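Local coordinates for acyl-CoA N-acyltransferases (NAT) superfamily protein (Arabidopsis thaliana, PDB 6TH0) that probably transfers the acetyl group of acetyl-CoA to N-terminal methionines of transmembrane proteins and to protein lysines through its GNAT domain, captured with acetyl-CoA bound, at residues F66-V72 with L94-L100; E76-S80 with V132-V136; A112-N117 with L146-F152. All coordinates share one frame; numbering follows the deposited sequence.

Contact 1 of 3, residues F66-V72 with L94-L100; sequences FVTAKIV and LVYILTL. With ACO (acetyl coenzyme *a), chain C.
Thr68 and Thr99 meet through their hydroxyls, OG1 to OG1 at 2.6 Å, either of which could be the donor. Both hydroxyls sit between backbone N and carbonyl carbon (chi1 62° and 71°), which turns them toward each other across the two antiparallel strands. Phe66 closes in on the same oxygen: its CE1 edge lies 3.4 Å from Thr99 OG1, near the ring plane, and that hydroxyl is also hydrogen-bonded to His23. This buried end is tightly filled. On the opposite sheet face, turned toward helix 111-123, Ala69 CB presses on Val95 CG1 at 3.6 Å, and Val67 sits against Ile97 and Leu100.

The other end is looser. Lys70 runs extended into solvent, and its CE passes Tyr96 CD2 at 4.2 Å, a light touch between the exposed lysine chain and a ring whose OH is bonded to His135. Ile71, partly exposed, adds little beyond CD1 against Val95 CG2 at 3.8 Å. Here the backbone does the holding, with regular paired bonds of Lys70 to Tyr96 and of Val72 to Leu94.

At the tight end itself the pairing slips by one residue. Thr68 O takes Leu98 N at 2.8 Å and, weakly, Thr99 N at 3.4 Å, so two residues of strand 93-102 face one of strand 63-73. Beyond the slip, Leu100 O accepts N4P of acetyl-CoA at 2.9 Å in a nearly straight bond (171°). A classic beta bulge in the strand that binds the pantetheine arm is a hallmark of the GNAT fold.

Contact 2 of 3, residues E76-S80 with V132-V136; sequences ESEIS and VYLHV. With ACO (acetyl coenzyme *a), chain C.
Glu78 swings CG between its backbone N and carbonyl carbon (chi1 70°) and then extends, while His135 sets its ring beside its own backbone N (chi1 -65°); the two side chains thus approach from opposite directions. His135 NE2 donates to Glu78 OE2 at 2.5 Å, on the syn side of the carboxylate. The oxygen lies almost in the ring plane, at its edge, but the bond is short and bent, and NE2 stands 34° out of the carboxylate plane. ND1 is taken up by Tyr96 OH, and Phe161 stacks on the ring, so the imidazole is fixed in rotation as well as position.

Glu78 belongs to a type I beta turn, Ser77 to Ser80, in the loop between strands 63-73 and 93-102. The turn docks on strand 129-137, the neighbour of strand 93-102 in the GNAT sheet, which flanks the acetyl group: His135 O is 3.3 Å from CH3 of acetyl-CoA, and Val136 CA is 3.5 Å from its acetyl oxygen O.

Apolar packing anchors the rest of the turn. Ile79 lays CD1 over one face of the Tyr133 ring in a CH-pi contact, 4.0 Å from the centroid. Ser77 CB approaches Tyr133 OH at 3.4 Å, and its own OG is bonded to Ala74 O.

Contact 3 of 3, residues A112-N117 with L146-F152; sequences AKALIN and LYKRMSF. With ACO (acetyl coenzyme *a), chain C.
The Tyr147 ring is sandwiched: Ile116 CD1 lies over one face, 3.4 Å from Tyr147 CE1, and Leu134 of strand 129-137 across the opposite face. At its edge, near the ring plane, Tyr147 CE2 comes within 4.0 Å of S1P, the thioester sulfur of acetyl-CoA. Phe152 offers one face to Tyr147 CD1 and touches Ile116 CG2 obliquely through CE1. The Arg149 guanidinium carries the ribose hydroxyl O2B 3.4 Å above one face, while NH2 bonds the 3'-phosphate oxygen O9A, modelled too short for the distance to carry weight.

Ile116 CD1 and Leu146 CD2 meet tip to tip at 3.6 Å. Met150, with CG anti to the carbonyl carbon (chi1 -66°) and a bend at chi2 (-54°), sets SD against the Lys113 chain, 3.6 Å from Lys113 CE. Were Tyr147 cut back to an alanine, Ile116 and Leu134 would probably be left with a gap between them and the thioester sulfur without its aromatic edge.

A Schellman motif with Ser151 at positive phi ends helix 141-149 and ties Phe152 N back to Tyr147 O. At the start of helix 111-123, Ala112 N bonds pyrophosphate oxygen O4A of acetyl-CoA at 3.1 Å and Lys113 N bonds O2A at 3.2 Å; Gly110 N and Lys108 N join them in the GNAT pyrophosphate site. Apolar side chains hold the segments together, while backbone N-H groups and Arg149 grip phosphates whose charge the helix start is likely to favour.

How the contacts relate
Contacts 1 and 2 are buried; contact 1 pairs two strands of the sheet, while contact 2 docks a loop on strand 129-137, the neighbour of 93-102. Contact 3 is partly buried and joins two helices that pack on that sheet. Contact 1, near the centre of the chain, relies on backbone pairing, contact 2 on a polar side-chain bond plus a ring face, and contact 3 on apolar side chains. Tyr96 OH to His135 ND1, 2.7 Å, ties contacts 1 and 2. Leu100 CD2 packs against Tyr147 OH at 3.4 Å, and Val132 and Leu134 lean on Phe152, linking both to contact 3. All three touch acetyl-CoA: at its pantetheine amide, its acetyl group and its phosphates, respectively.

Contact 1 of 3, residues F66-V72 with L94-L100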
# COMPACT_ATOMS: atom_id res chain seq x y z
N PHE A 66 -5.38 -6.26 3.56
CA PHE A 66 -4.00 -6.40 3.11
C PHE A 66 -3.47 -5.02 2.73
O PHE A 66 -4.23 -4.12 2.39
CB PHE A 66 -3.91 -7.34 1.90
CG PHE A 66 -4.69 -6.87 0.74
CD1 PHE A 66 -4.15 -5.97 -0.16
CD2 PHE A 66 -6.02 -7.25 0.59
CE1 PHE A 66 -4.90 -5.48 -1.22
CE2 PHE A 66 -6.77 -6.77 -0.46
CZ PHE A 66 -6.22 -5.90 -1.38
N VAL A 67 -2.15 -4.86 2.81
CA VAL A 67 -1.46 -3.74 2.17
C VAL A 67 -0.13 -4.27 1.64
O VAL A 67 0.49 -5.11 2.30
CB VAL A 67 -1.23 -2.57 3.14
CG1 VAL A 67 -0.33 -3.00 4.29
CG2 VAL A 67 -0.66 -1.37 2.41
N THR A 68 0.21 -3.92 0.40
CA THR A 68 1.49 -4.29 -0.19
C THR A 68 2.28 -3.04 -0.58
O THR A 68 1.70 -2.01 -0.94
CB THR A 68 1.31 -5.17 -1.42
OG1 THR A 68 0.59 -4.44 -2.41
CG2 THR A 68 0.55 -6.44 -1.05
N ALA A 69 3.61 -3.12 -0.47
CA ALA A 69 4.46 -1.97 -0.73
C ALA A 69 5.82 -2.45 -1.25
O ALA A 69 6.27 -3.55 -0.93
CB ALA A 69 4.65 -1.10 0.52
N LYS A 70 6.50 -1.58 -1.98
CA LYS A 70 7.84 -1.94 -2.44
C LYS A 70 8.78 -0.80 -2.14
O LYS A 70 8.38 0.35 -1.95
CB LYS A 70 7.89 -2.27 -3.94
CG LYS A 70 7.59 -1.09 -4.86
CD LYS A 70 7.91 -1.46 -6.30
CE LYS A 70 7.59 -0.32 -7.26
NZ LYS A 70 7.92 -0.71 -8.67
N ILE A 71 10.05 -1.15 -2.12
CA ILE A 71 11.10 -0.21 -1.77
C ILE A 71 11.64 0.39 -3.06
O ILE A 71 11.89 -0.32 -4.04
CB ILE A 71 12.18 -0.92 -0.95
CG1 ILE A 71 11.51 -1.60 0.25
CG2 ILE A 71 13.21 0.08 -0.48
CD1 ILE A 71 10.89 -0.64 1.24
N VAL A 72 11.86 1.71 -3.04
CA VAL A 72 12.25 2.50 -4.20
C VAL A 72 13.44 3.36 -3.83
O VAL A 72 13.40 4.05 -2.80
CB VAL A 72 11.07 3.39 -4.66
CG1 VAL A 72 11.40 4.14 -5.92
CG2 VAL A 72 9.79 2.55 -4.84
N LEU A 94 12.45 5.20 -0.44
CA LEU A 94 11.04 5.51 -0.23
C LEU A 94 10.29 4.19 -0.21
O LEU A 94 10.73 3.21 -0.82
CB LEU A 94 10.50 6.40 -1.34
CG LEU A 94 11.02 7.82 -1.37
CD1 LEU A 94 10.75 8.45 -2.72
CD2 LEU A 94 10.36 8.62 -0.26
N VAL A 95 9.17 4.16 0.52
CA VAL A 95 8.23 3.04 0.46
C VAL A 95 7.06 3.46 -0.41
O VAL A 95 6.48 4.54 -0.20
CB VAL A 95 7.77 2.63 1.87
CG1 VAL A 95 6.77 1.48 1.79
CG2 VAL A 95 8.98 2.23 2.72
N TYR A 96 6.73 2.63 -1.41
CA TYR A 96 5.63 2.88 -2.34
C TYR A 96 4.51 1.89 -2.07
O TYR A 96 4.67 0.69 -2.30
CB TYR A 96 6.13 2.76 -3.79
CG TYR A 96 5.07 3.04 -4.84
CD1 TYR A 96 4.68 4.35 -5.13
CD2 TYR A 96 4.49 2.00 -5.56
CE1 TYR A 96 3.72 4.62 -6.09
CE2 TYR A 96 3.52 2.25 -6.52
CZ TYR A 96 3.14 3.55 -6.78
OH TYR A 96 2.18 3.79 -7.75
N ILE A 97 3.35 2.38 -1.62
CA ILE A 97 2.23 1.48 -1.43
C ILE A 97 1.66 1.11 -2.78
O ILE A 97 1.35 1.99 -3.61
CB ILE A 97 1.15 2.11 -0.53
CG1 ILE A 97 1.64 2.21 0.91
CG2 ILE A 97 -0.17 1.28 -0.64
CD1 ILE A 97 0.81 3.12 1.78
N LEU A 98 1.56 -0.20 -3.03
CA LEU A 98 1.05 -0.75 -4.28
C LEU A 98 -0.45 -1.01 -4.18
O LEU A 98 -1.23 -0.50 -4.98
CB LEU A 98 1.76 -2.06 -4.59
CG LEU A 98 3.28 -1.97 -4.86
CD1 LEU A 98 3.92 -3.31 -4.58
CD2 LEU A 98 3.47 -1.62 -6.32
N THR A 99 -0.85 -1.82 -3.21
CA THR A 99 -2.26 -2.17 -3.08
C THR A 99 -2.70 -2.09 -1.62
O THR A 99 -1.89 -2.19 -0.70
CB THR A 99 -2.55 -3.57 -3.62
OG1 THR A 99 -2.00 -4.57 -2.75
CG2 THR A 99 -1.99 -3.76 -5.03
N LEU A 100 -4.00 -1.91 -1.44
CA LEU A 100 -4.60 -1.81 -0.11
C LEU A 100 -6.06 -2.21 -0.28
O LEU A 100 -6.67 -1.76 -1.25
CB LEU A 100 -4.49 -0.39 0.44
CG LEU A 100 -5.34 -0.03 1.64
CD1 LEU A 100 -4.76 -0.66 2.90
CD2 LEU A 100 -5.44 1.48 1.79
N1A ACO C . -17.10 3.77 13.40
C2A ACO C . -17.61 4.35 12.27
N3A ACO C . -17.01 4.75 11.13
C4A ACO C . -15.64 4.52 11.16
C5A ACO C . -14.96 3.92 12.27
C6A ACO C . -15.74 3.56 13.39
N6A ACO C . -15.15 2.98 14.48
N7A ACO C . -13.59 3.81 12.02
C8A ACO C . -13.44 4.32 10.78
N9A ACO C . -14.64 4.77 10.23
C1B ACO C . -14.85 5.39 8.92
C2B ACO C . -13.68 6.38 8.48
O2B ACO C . -13.87 7.60 9.07
C3B ACO C . -14.13 6.39 6.94
O3B ACO C . -15.26 7.12 6.92
P3B ACO C . -15.49 8.04 5.34
O7A ACO C . -15.83 6.83 4.51
O8A ACO C . -16.62 9.01 5.66
O9A ACO C . -14.09 8.58 5.15
C4B ACO C . -14.40 4.87 6.67
O4B ACO C . -14.94 4.32 7.93
C5B ACO C . -13.14 4.13 6.19
O5B ACO C . -12.07 4.32 7.07
P1A ACO C . -11.37 2.86 7.36
O1A ACO C . -12.35 1.96 8.01
O2A ACO C . -10.02 3.13 7.97
O3A ACO C . -10.98 2.09 5.90
P2A ACO C . -11.72 0.71 5.62
O4A ACO C . -11.16 -0.41 6.41
O5A ACO C . -13.21 0.83 5.44
O6A ACO C . -11.17 0.29 4.02
CBP ACO C . -10.65 0.94 1.77
CCP ACO C . -11.00 1.42 3.24
CDP ACO C . -9.28 0.29 1.82
CEP ACO C . -10.64 2.13 0.80
CAP ACO C . -11.75 -0.09 1.40
OAP ACO C . -12.99 0.57 1.15
C9P ACO C . -11.45 -0.93 0.17
O9P ACO C . -10.94 -2.03 0.28
N8P ACO C . -11.84 -0.46 -1.07
C7P ACO C . -11.59 -1.23 -2.33
C6P ACO C . -10.11 -1.33 -2.60
C5P ACO C . -9.63 0.06 -2.85
O5P ACO C . -10.26 0.93 -3.42
N4P ACO C . -8.37 0.35 -2.37
C3P ACO C . -7.91 1.72 -2.59
C2P ACO C . -6.43 1.74 -2.72
S1P ACO C . -5.91 3.49 -3.03
C ACO C . -6.02 3.42 -4.82
O ACO C . -6.90 3.95 -5.45
CH3 ACO C . -5.02 2.63 -5.50

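Contact 2 of 3, residues E76-S80 with V132-V136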
# COMPACT_ATOMS: atom_id res chain seq x y z
N GLU A 76 15.41 7.44 -7.97
CA GLU A 76 14.74 6.79 -9.09
C GLU A 76 13.23 6.92 -9.02
O GLU A 76 12.52 6.35 -9.87
CB GLU A 76 15.15 5.31 -9.16
CG GLU A 76 16.66 5.12 -9.28
CD GLU A 76 17.06 3.66 -9.46
OE1 GLU A 76 18.15 3.42 -10.04
OE2 GLU A 76 16.30 2.77 -9.03
N SER A 77 12.72 7.60 -8.00
CA SER A 77 11.28 7.75 -7.83
C SER A 77 10.79 8.98 -8.58
O SER A 77 11.56 9.91 -8.86
CB SER A 77 10.91 7.88 -6.34
OG SER A 77 11.32 9.16 -5.86
N GLU A 78 9.49 8.99 -8.88
CA GLU A 78 8.94 10.15 -9.56
C GLU A 78 8.81 11.38 -8.67
O GLU A 78 8.51 12.46 -9.19
CB GLU A 78 7.56 9.80 -10.13
CG GLU A 78 6.51 9.63 -9.06
CD GLU A 78 5.27 8.94 -9.59
OE1 GLU A 78 5.35 7.73 -9.91
OE2 GLU A 78 4.21 9.61 -9.67
N ILE A 79 9.01 11.26 -7.36
CA ILE A 79 8.91 12.41 -6.47
C ILE A 79 10.28 12.88 -6.03
O ILE A 79 10.40 13.66 -5.08
CB ILE A 79 8.02 12.11 -5.25
CG1 ILE A 79 8.62 10.97 -4.42
CG2 ILE A 79 6.60 11.79 -5.68
CD1 ILE A 79 7.86 10.68 -3.18
N SER A 80 11.33 12.45 -6.73
CA SER A 80 12.67 12.92 -6.40
C SER A 80 12.74 14.44 -6.48
O SER A 80 13.55 15.06 -5.79
CB SER A 80 13.69 12.27 -7.33
OG SER A 80 15.00 12.59 -6.92
N VAL A 132 6.70 7.68 2.55
CA VAL A 132 5.78 6.78 1.85
C VAL A 132 5.08 7.57 0.76
O VAL A 132 4.72 8.74 0.97
CB VAL A 132 4.74 6.19 2.83
CG1 VAL A 132 3.81 5.18 2.13
CG2 VAL A 132 5.44 5.57 4.05
N TYR A 133 4.90 6.96 -0.41
CA TYR A 133 4.08 7.57 -1.46
C TYR A 133 3.29 6.49 -2.18
O TYR A 133 3.51 5.29 -1.99
CB TYR A 133 4.91 8.43 -2.44
CG TYR A 133 5.78 7.72 -3.48
CD1 TYR A 133 6.93 7.01 -3.11
CD2 TYR A 133 5.48 7.81 -4.84
CE1 TYR A 133 7.72 6.37 -4.08
CE2 TYR A 133 6.27 7.20 -5.81
CZ TYR A 133 7.39 6.48 -5.43
OH TYR A 133 8.18 5.87 -6.40
N LEU A 134 2.31 6.93 -2.96
CA LEU A 134 1.41 6.02 -3.66
C LEU A 134 0.58 6.84 -4.64
O LEU A 134 0.61 8.08 -4.62
CB LEU A 134 0.52 5.27 -2.68
CG LEU A 134 -0.48 6.21 -1.98
CD1 LEU A 134 -1.72 5.42 -1.65
CD2 LEU A 134 0.08 6.89 -0.72
N HIS A 135 -0.19 6.14 -5.45
CA HIS A 135 -1.14 6.75 -6.35
C HIS A 135 -2.52 6.21 -6.02
O HIS A 135 -2.69 5.02 -5.74
CB HIS A 135 -0.79 6.47 -7.82
CG HIS A 135 0.50 7.09 -8.26
ND1 HIS A 135 1.71 6.45 -8.15
CD2 HIS A 135 0.75 8.28 -8.85
CE1 HIS A 135 2.66 7.23 -8.63
NE2 HIS A 135 2.11 8.35 -9.06
N VAL A 136 -3.50 7.11 -6.03
CA VAL A 136 -4.89 6.79 -5.77
C VAL A 136 -5.68 7.08 -7.04
O VAL A 136 -5.49 8.11 -7.68
CB VAL A 136 -5.43 7.62 -4.59
CG1 VAL A 136 -6.87 7.31 -4.31
CG2 VAL A 136 -4.55 7.41 -3.35
N1A ACO C . -17.10 3.77 13.40
C2A ACO C . -17.61 4.35 12.27
N3A ACO C . -17.01 4.75 11.13
C4A ACO C . -15.64 4.52 11.16
C5A ACO C . -14.96 3.92 12.27
C6A ACO C . -15.74 3.56 13.39
N6A ACO C . -15.15 2.98 14.48
N7A ACO C . -13.59 3.81 12.02
C8A ACO C . -13.44 4.32 10.78
N9A ACO C . -14.64 4.77 10.23
C1B ACO C . -14.85 5.39 8.92
C2B ACO C . -13.68 6.38 8.48
O2B ACO C . -13.87 7.60 9.07
C3B ACO C . -14.13 6.39 6.94
O3B ACO C . -15.26 7.12 6.92
P3B ACO C . -15.49 8.04 5.34
O7A ACO C . -15.83 6.83 4.51
O8A ACO C . -16.62 9.01 5.66
O9A ACO C . -14.09 8.58 5.15
C4B ACO C . -14.40 4.87 6.67
O4B ACO C . -14.94 4.32 7.93
C5B ACO C . -13.14 4.13 6.19
O5B ACO C . -12.07 4.32 7.07
P1A ACO C . -11.37 2.86 7.36
O1A ACO C . -12.35 1.96 8.01
O2A ACO C . -10.02 3.13 7.97
O3A ACO C . -10.98 2.09 5.90
P2A ACO C . -11.72 0.71 5.62
O4A ACO C . -11.16 -0.41 6.41
O5A ACO C . -13.21 0.83 5.44
O6A ACO C . -11.17 0.29 4.02
CBP ACO C . -10.65 0.94 1.77
CCP ACO C . -11.00 1.42 3.24
CDP ACO C . -9.28 0.29 1.82
CEP ACO C . -10.64 2.13 0.80
CAP ACO C . -11.75 -0.09 1.40
OAP ACO C . -12.99 0.57 1.15
C9P ACO C . -11.45 -0.93 0.17
O9P ACO C . -10.94 -2.03 0.28
N8P ACO C . -11.84 -0.46 -1.07
C7P ACO C . -11.59 -1.23 -2.33
C6P ACO C . -10.11 -1.33 -2.60
C5P ACO C . -9.63 0.06 -2.85
O5P ACO C . -10.26 0.93 -3.42
N4P ACO C . -8.37 0.35 -2.37
C3P ACO C . -7.91 1.72 -2.59
C2P ACO C . -6.43 1.74 -2.72
S1P ACO C . -5.91 3.49 -3.03
C ACO C . -6.02 3.42 -4.82
O ACO C . -6.90 3.95 -5.45
CH3 ACO C . -5.02 2.63 -5.50

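Contact 3 of 3, residues A112-N117 with L146-F152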
# COMPACT_ATOMS: atom_id res chain seq x y z
N ALA A 112 -8.17 -0.31 7.36
CA ALA A 112 -7.30 0.27 6.34
C ALA A 112 -6.39 1.32 6.93
O ALA A 112 -5.20 1.38 6.59
CB ALA A 112 -8.13 0.87 5.20
N LYS A 113 -6.92 2.17 7.80
CA LYS A 113 -6.07 3.13 8.49
C LYS A 113 -4.94 2.43 9.23
O LYS A 113 -3.78 2.88 9.20
CB LYS A 113 -6.92 3.97 9.44
CG LYS A 113 -6.13 5.02 10.21
CD LYS A 113 -7.09 5.88 11.04
CE LYS A 113 -6.41 7.16 11.52
NZ LYS A 113 -5.32 6.88 12.50
N ALA A 114 -5.26 1.35 9.94
CA ALA A 114 -4.22 0.62 10.67
C ALA A 114 -3.20 -0.00 9.72
O ALA A 114 -2.00 -0.01 10.00
CB ALA A 114 -4.84 -0.44 11.57
N LEU A 115 -3.66 -0.51 8.58
CA LEU A 115 -2.74 -1.10 7.62
C LEU A 115 -1.75 -0.05 7.10
O LEU A 115 -0.54 -0.29 7.05
CB LEU A 115 -3.52 -1.74 6.46
CG LEU A 115 -4.20 -3.08 6.78
CD1 LEU A 115 -5.24 -3.43 5.71
CD2 LEU A 115 -3.19 -4.23 6.92
N ILE A 116 -2.26 1.12 6.72
CA ILE A 116 -1.36 2.20 6.30
C ILE A 116 -0.41 2.56 7.42
O ILE A 116 0.80 2.76 7.20
CB ILE A 116 -2.19 3.42 5.85
CG1 ILE A 116 -3.02 3.06 4.61
CG2 ILE A 116 -1.27 4.59 5.56
CD1 ILE A 116 -4.14 4.09 4.37
N ASN A 117 -0.92 2.63 8.65
CA ASN A 117 -0.06 2.93 9.80
C ASN A 117 1.13 1.97 9.86
O ASN A 117 2.26 2.37 10.16
CB ASN A 117 -0.89 2.87 11.08
CG ASN A 117 -0.13 3.32 12.29
OD1 ASN A 117 0.58 4.33 12.24
ND2 ASN A 117 -0.26 2.59 13.38
N LEU A 146 -9.19 8.82 3.18
CA LEU A 146 -8.38 7.97 4.07
C LEU A 146 -6.93 8.46 4.13
O LEU A 146 -6.35 8.60 5.21
CB LEU A 146 -8.43 6.52 3.58
CG LEU A 146 -7.56 5.47 4.28
CD1 LEU A 146 -7.92 5.36 5.74
CD2 LEU A 146 -7.70 4.11 3.58
N TYR A 147 -6.33 8.69 2.98
CA TYR A 147 -4.92 9.09 3.01
C TYR A 147 -4.77 10.49 3.58
O TYR A 147 -3.83 10.75 4.35
CB TYR A 147 -4.31 8.93 1.62
CG TYR A 147 -3.96 7.48 1.33
CD1 TYR A 147 -2.87 6.87 1.94
CD2 TYR A 147 -4.75 6.71 0.48
CE1 TYR A 147 -2.55 5.56 1.69
CE2 TYR A 147 -4.44 5.39 0.23
CZ TYR A 147 -3.34 4.82 0.85
OH TYR A 147 -3.01 3.51 0.60
N LYS A 148 -5.70 11.39 3.26
CA LYS A 148 -5.70 12.72 3.88
C LYS A 148 -5.82 12.61 5.40
O LYS A 148 -5.14 13.33 6.15
CB LYS A 148 -6.83 13.57 3.31
CG LYS A 148 -6.80 15.01 3.75
CD LYS A 148 -7.82 15.85 2.98
CE LYS A 148 -7.98 17.22 3.60
NZ LYS A 148 -8.57 17.17 4.97
N ARG A 149 -6.66 11.69 5.89
CA ARG A 149 -6.84 11.51 7.32
C ARG A 149 -5.55 11.04 7.98
O ARG A 149 -5.29 11.38 9.15
CB ARG A 149 -7.92 10.46 7.56
CG ARG A 149 -8.37 10.28 9.00
CD ARG A 149 -9.50 9.25 9.07
NE ARG A 149 -10.66 9.60 8.26
CZ ARG A 149 -11.11 8.88 7.23
NH1 ARG A 149 -10.51 7.76 6.87
NH2 ARG A 149 -12.18 9.29 6.57
N MET A 150 -4.74 10.28 7.25
CA MET A 150 -3.42 9.82 7.67
C MET A 150 -2.34 10.88 7.50
O MET A 150 -1.16 10.56 7.67
CB MET A 150 -3.04 8.56 6.90
CG MET A 150 -3.90 7.35 7.21
SD MET A 150 -3.92 7.04 8.98
CE MET A 150 -2.20 6.63 9.28
N SER A 151 -2.71 12.11 7.13
CA SER A 151 -1.78 13.22 6.94
C SER A 151 -0.97 13.13 5.66
O SER A 151 0.05 13.84 5.55
CB SER A 151 -0.81 13.37 8.12
OG SER A 151 -1.48 13.79 9.30
N PHE A 152 -1.34 12.30 4.68
CA PHE A 152 -0.64 12.32 3.39
C PHE A 152 -1.01 13.58 2.63
O PHE A 152 -2.15 14.05 2.71
CB PHE A 152 -0.98 11.09 2.53
CG PHE A 152 -0.30 9.82 2.96
CD1 PHE A 152 -0.56 9.26 4.20
CD2 PHE A 152 0.59 9.15 2.11
CE1 PHE A 152 0.05 8.08 4.58
CE2 PHE A 152 1.19 7.98 2.49
CZ PHE A 152 0.93 7.44 3.73
N1A ACO C . -17.10 3.77 13.40
C2A ACO C . -17.61 4.35 12.27
N3A ACO C . -17.01 4.75 11.13
C4A ACO C . -15.64 4.52 11.16
C5A ACO C . -14.96 3.92 12.27
C6A ACO C . -15.74 3.56 13.39
N6A ACO C . -15.15 2.98 14.48
N7A ACO C . -13.59 3.81 12.02
C8A ACO C . -13.44 4.32 10.78
N9A ACO C . -14.64 4.77 10.23
C1B ACO C . -14.85 5.39 8.92
C2B ACO C . -13.68 6.38 8.48
O2B ACO C . -13.87 7.60 9.07
C3B ACO C . -14.13 6.39 6.94
O3B ACO C . -15.26 7.12 6.92
P3B ACO C . -15.49 8.04 5.34
O7A ACO C . -15.83 6.83 4.51
O8A ACO C . -16.62 9.01 5.66
O9A ACO C . -14.09 8.58 5.15
C4B ACO C . -14.40 4.87 6.67
O4B ACO C . -14.94 4.32 7.93
C5B ACO C . -13.14 4.13 6.19
O5B ACO C . -12.07 4.32 7.07
P1A ACO C . -11.37 2.86 7.36
O1A ACO C . -12.35 1.96 8.01
O2A ACO C . -10.02 3.13 7.97
O3A ACO C . -10.98 2.09 5.90
P2A ACO C . -11.72 0.71 5.62
O4A ACO C . -11.16 -0.41 6.41
O5A ACO C . -13.21 0.83 5.44
O6A ACO C . -11.17 0.29 4.02
CBP ACO C . -10.65 0.94 1.77
CCP ACO C . -11.00 1.42 3.24
CDP ACO C . -9.28 0.29 1.82
CEP ACO C . -10.64 2.13 0.80
CAP ACO C . -11.75 -0.09 1.40
OAP ACO C . -12.99 0.57 1.15
C9P ACO C . -11.45 -0.93 0.17
O9P ACO C . -10.94 -2.03 0.28
N8P ACO C . -11.84 -0.46 -1.07
C7P ACO C . -11.59 -1.23 -2.33
C6P ACO C . -10.11 -1.33 -2.60
C5P ACO C . -9.63 0.06 -2.85
O5P ACO C . -10.26 0.93 -3.42
N4P ACO C . -8.37 0.35 -2.37
C3P ACO C . -7.91 1.72 -2.59
C2P ACO C . -6.43 1.74 -2.72
S1P ACO C . -5.91 3.49 -3.03
C ACO C . -6.02 3.42 -4.82
O ACO C . -6.90 3.95 -5.45
CH3 ACO C . -5.02 2.63 -5.50